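Long-range contact in EH1AB1 (Metagenome, PDB 6I8F), which hydrolyses esters, probably through a serine nucleophile as in other enzymes of the alpha/beta hydrolase fold: residues Gly71-Ile79 / Asp146-His154. Sequence-based numbering, arbitrary orientation.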
loop_
_atom_site.group_PDB
_atom_site.type_symbol
_atom_site.label_atom_id
_atom_site.label_comp_id
_atom_site.label_asym_id
_atom_site.label_seq_id
_atom_site.Cartn_x
_atom_site.Cartn_y
_atom_site.Cartn_z
ATOM N N GLY A 71 11.346 30.359 7.218
ATOM C CA GLY A 71 12.063 30.272 5.949
ATOM C C GLY A 71 13.541 30.045 6.191
ATOM O O GLY A 71 14.009 30.205 7.305
ATOM N N PHE A 72 14.266 29.638 5.148
ATOM C CA PHE A 72 15.715 29.563 5.183
ATOM C C PHE A 72 16.242 29.955 3.800
ATOM O O PHE A 72 15.478 30.038 2.847
ATOM C CB PHE A 72 16.182 28.168 5.604
ATOM C CG PHE A 72 15.631 27.071 4.734
ATOM C CD1 PHE A 72 16.229 26.758 3.523
ATOM C CD2 PHE A 72 14.493 26.378 5.111
ATOM C CE1 PHE A 72 15.706 25.768 2.713
ATOM C CE2 PHE A 72 13.974 25.381 4.300
ATOM C CZ PHE A 72 14.572 25.093 3.094
ATOM N N ALA A 73 17.552 30.203 3.715
ATOM C CA ALA A 73 18.185 30.662 2.484
ATOM C C ALA A 73 18.258 29.495 1.502
ATOM O O ALA A 73 18.905 28.503 1.777
ATOM C CB ALA A 73 19.557 31.210 2.785
ATOM N N GLY A 74 17.560 29.618 0.376
ATOM C CA GLY A 74 17.672 28.656 -0.705
ATOM C C GLY A 74 18.788 29.062 -1.660
ATOM O O GLY A 74 19.503 30.024 -1.384
ATOM N N PRO A 75 18.945 28.378 -2.818
ATOM C CA PRO A 75 20.005 28.708 -3.773
ATOM C C PRO A 75 19.945 30.156 -4.288
ATOM O O PRO A 75 20.975 30.778 -4.456
ATOM C CB PRO A 75 19.783 27.742 -4.950
ATOM C CG PRO A 75 18.936 26.623 -4.380
ATOM C CD PRO A 75 18.116 27.252 -3.274
ATOM N N ALA A 76 18.741 30.668 -4.546
ATOM C CA ALA A 76 18.593 31.959 -5.191
ATOM C C ALA A 76 17.494 32.812 -4.544
ATOM O O ALA A 76 17.102 33.822 -5.120
ATOM C CB ALA A 76 18.306 31.731 -6.653
ATOM N N SER A 77 17.005 32.420 -3.361
ATOM C CA SER A 77 15.905 33.119 -2.697
ATOM C C SER A 77 15.663 32.502 -1.319
ATOM O O SER A 77 16.274 31.506 -0.946
ATOM C CB SER A 77 14.625 33.091 -3.514
ATOM O OG SER A 77 13.966 31.834 -3.406
ATOM N N GLU A 78 14.748 33.121 -0.578
ATOM C CA GLU A 78 14.194 32.514 0.608
ATOM C C GLU A 78 13.298 31.350 0.159
ATOM O O GLU A 78 12.626 31.431 -0.872
ATOM C CB GLU A 78 13.419 33.548 1.427
ATOM C CG GLU A 78 13.167 33.105 2.851
ATOM C CD GLU A 78 12.059 33.850 3.569
ATOM O OE1 GLU A 78 11.336 34.623 2.911
ATOM O OE2 GLU A 78 11.921 33.647 4.788
ATOM N N ILE A 79 13.349 30.250 0.908
ATOM C CA ILE A 79 12.359 29.191 0.790
ATOM C C ILE A 79 11.599 29.130 2.110
ATOM O O ILE A 79 12.198 28.978 3.159
ATOM C CB ILE A 79 13.003 27.841 0.442
ATOM C CG1 ILE A 79 13.774 27.913 -0.879
ATOM C CG2 ILE A 79 11.944 26.741 0.423
ATOM C CD1 ILE A 79 14.751 26.775 -1.061
ATOM N N ASP A 146 15.485 22.813 -8.190
ATOM C CA ASP A 146 16.631 23.284 -7.416
ATOM C C ASP A 146 16.203 23.574 -5.972
ATOM O O ASP A 146 16.888 23.166 -5.038
ATOM C CB ASP A 146 17.291 24.518 -8.040
ATOM C CG ASP A 146 18.134 24.225 -9.278
ATOM O OD1 ASP A 146 18.408 23.046 -9.553
ATOM O OD2 ASP A 146 18.505 25.179 -9.958
ATOM N N ASP A 147 15.076 24.276 -5.806
ATOM C CA ASP A 147 14.542 24.609 -4.480
ATOM C C ASP A 147 14.140 23.335 -3.734
ATOM O O ASP A 147 14.388 23.217 -2.545
ATOM C CB ASP A 147 13.351 25.566 -4.578
ATOM C CG ASP A 147 13.748 26.995 -4.897
ATOM O OD1 ASP A 147 12.845 27.835 -5.019
ATOM O OD2 ASP A 147 14.966 27.255 -5.034
ATOM N N GLY A 148 13.501 22.396 -4.440
ATOM C CA GLY A 148 13.049 21.140 -3.822
ATOM C C GLY A 148 14.221 20.370 -3.232
ATOM O O GLY A 148 14.191 19.909 -2.089
ATOM N N ILE A 149 15.271 20.246 -4.041
ATOM C CA ILE A 149 16.501 19.607 -3.631
ATOM C C ILE A 149 17.118 20.381 -2.458
ATOM O O ILE A 149 17.483 19.759 -1.466
ATOM C CB ILE A 149 17.461 19.450 -4.824
ATOM C CG1 ILE A 149 16.881 18.491 -5.869
ATOM C CG2 ILE A 149 18.837 18.998 -4.349
ATOM C CD1 ILE A 149 17.579 18.537 -7.212
ATOM N N ALA A 150 17.217 21.716 -2.553
ATOM C CA ALA A 150 17.874 22.501 -1.484
ATOM C C ALA A 150 17.096 22.354 -0.164
ATOM O O ALA A 150 17.696 22.277 0.902
ATOM C CB ALA A 150 18.030 23.955 -1.872
ATOM N N ALA A 151 15.762 22.310 -0.245
ATOM C CA ALA A 151 14.916 22.155 0.956
ATOM C C ALA A 151 15.237 20.837 1.680
ATOM O O ALA A 151 15.402 20.809 2.912
ATOM C CB ALA A 151 13.460 22.225 0.573
ATOM N N PHE A 152 15.326 19.743 0.917
ATOM C CA PHE A 152 15.609 18.434 1.503
ATOM C C PHE A 152 17.013 18.406 2.122
ATOM O O PHE A 152 17.192 17.953 3.260
ATOM C CB PHE A 152 15.467 17.294 0.492
ATOM C CG PHE A 152 15.976 16.000 1.065
ATOM C CD1 PHE A 152 15.255 15.338 2.044
ATOM C CD2 PHE A 152 17.226 15.514 0.723
ATOM C CE1 PHE A 152 15.761 14.193 2.643
ATOM C CE2 PHE A 152 17.727 14.364 1.314
ATOM C CZ PHE A 152 16.989 13.701 2.268
ATOM N N ARG A 153 18.016 18.872 1.370
ATOM C CA ARG A 153 19.410 18.883 1.874
ATOM C C ARG A 153 19.473 19.725 3.162
ATOM O O ARG A 153 20.089 19.333 4.128
ATOM C CB ARG A 153 20.376 19.419 0.812
ATOM C CG ARG A 153 20.616 18.502 -0.378
ATOM C CD ARG A 153 21.690 19.049 -1.308
ATOM N NE ARG A 153 22.060 18.113 -2.367
ATOM C CZ ARG A 153 22.452 18.451 -3.603
ATOM N NH1 ARG A 153 22.404 19.715 -4.001
ATOM N NH2 ARG A 153 22.877 17.518 -4.442
ATOM N N HIS A 154 18.806 20.882 3.171
ATOM C CA HIS A 154 18.858 21.804 4.315
ATOM C C HIS A 154 18.210 21.181 5.565
ATOM O O HIS A 154 18.753 21.263 6.674
ATOM C CB HIS A 154 18.195 23.134 3.959
ATOM C CG HIS A 154 18.214 24.113 5.084
ATOM N ND1 HIS A 154 19.331 24.880 5.374
ATOM C CD2 HIS A 154 17.285 24.419 6.015
ATOM C CE1 HIS A 154 19.075 25.640 6.422
ATOM N NE2 HIS A 154 17.822 25.377 6.833
HETATM O O HOH W 1 16.108 29.482 -4.018
#
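F72 drives its ring between the hairpin and the helix, where H154 and A151 shape the hollow that receives it. The two rings form an offset stack: centroids lie 4.0 Å apart, planes 15° from parallel, and H154 CD2 sits over the phenyl face. The side chains overlap alongside, F72 running toward the helix and H154 toward the hairpin, its CG anti to the backbone N (chi1 180°), which carries the imidazole out from the helix and over the phenyl. At the far end of the phenyl, CZ meets the helix edge-on, 3.6 Å from A151 CA, a fit that a small alanine side chain permits. With a leucine in place of F72 there is no ring to stack, and the imidazole of H154 would probably be left without its flat partner and freer to turn. A second bump is the P75 ring at the hairpin turn, whose CD rests 3.6 Å from A150 CB. Between these two bumps, I79 CD1 reaches D147, 3.9 Å from its backbone O and 4.0 Å from its CG. No direct hydrogen bond links the segments; instead one water donates to D147 OD2 (2.7 Å) and to S77 OG and accepts from A76 N, while D147 OD1 is salt-bridged to R134. I79 and A151 both also touch I131 of strand 127-132, which neighbours strand 78-85 in the sheet. Axes of strand 71-73 and helix 146-154 run 10.1 Å apart at 102°, so the helix lies across the strand direction. This is layer packing of an alpha/beta hydrolase fold: helix 143-157 against the antiparallel hairpin, 66-73 with 78-85, that ends the central sheet.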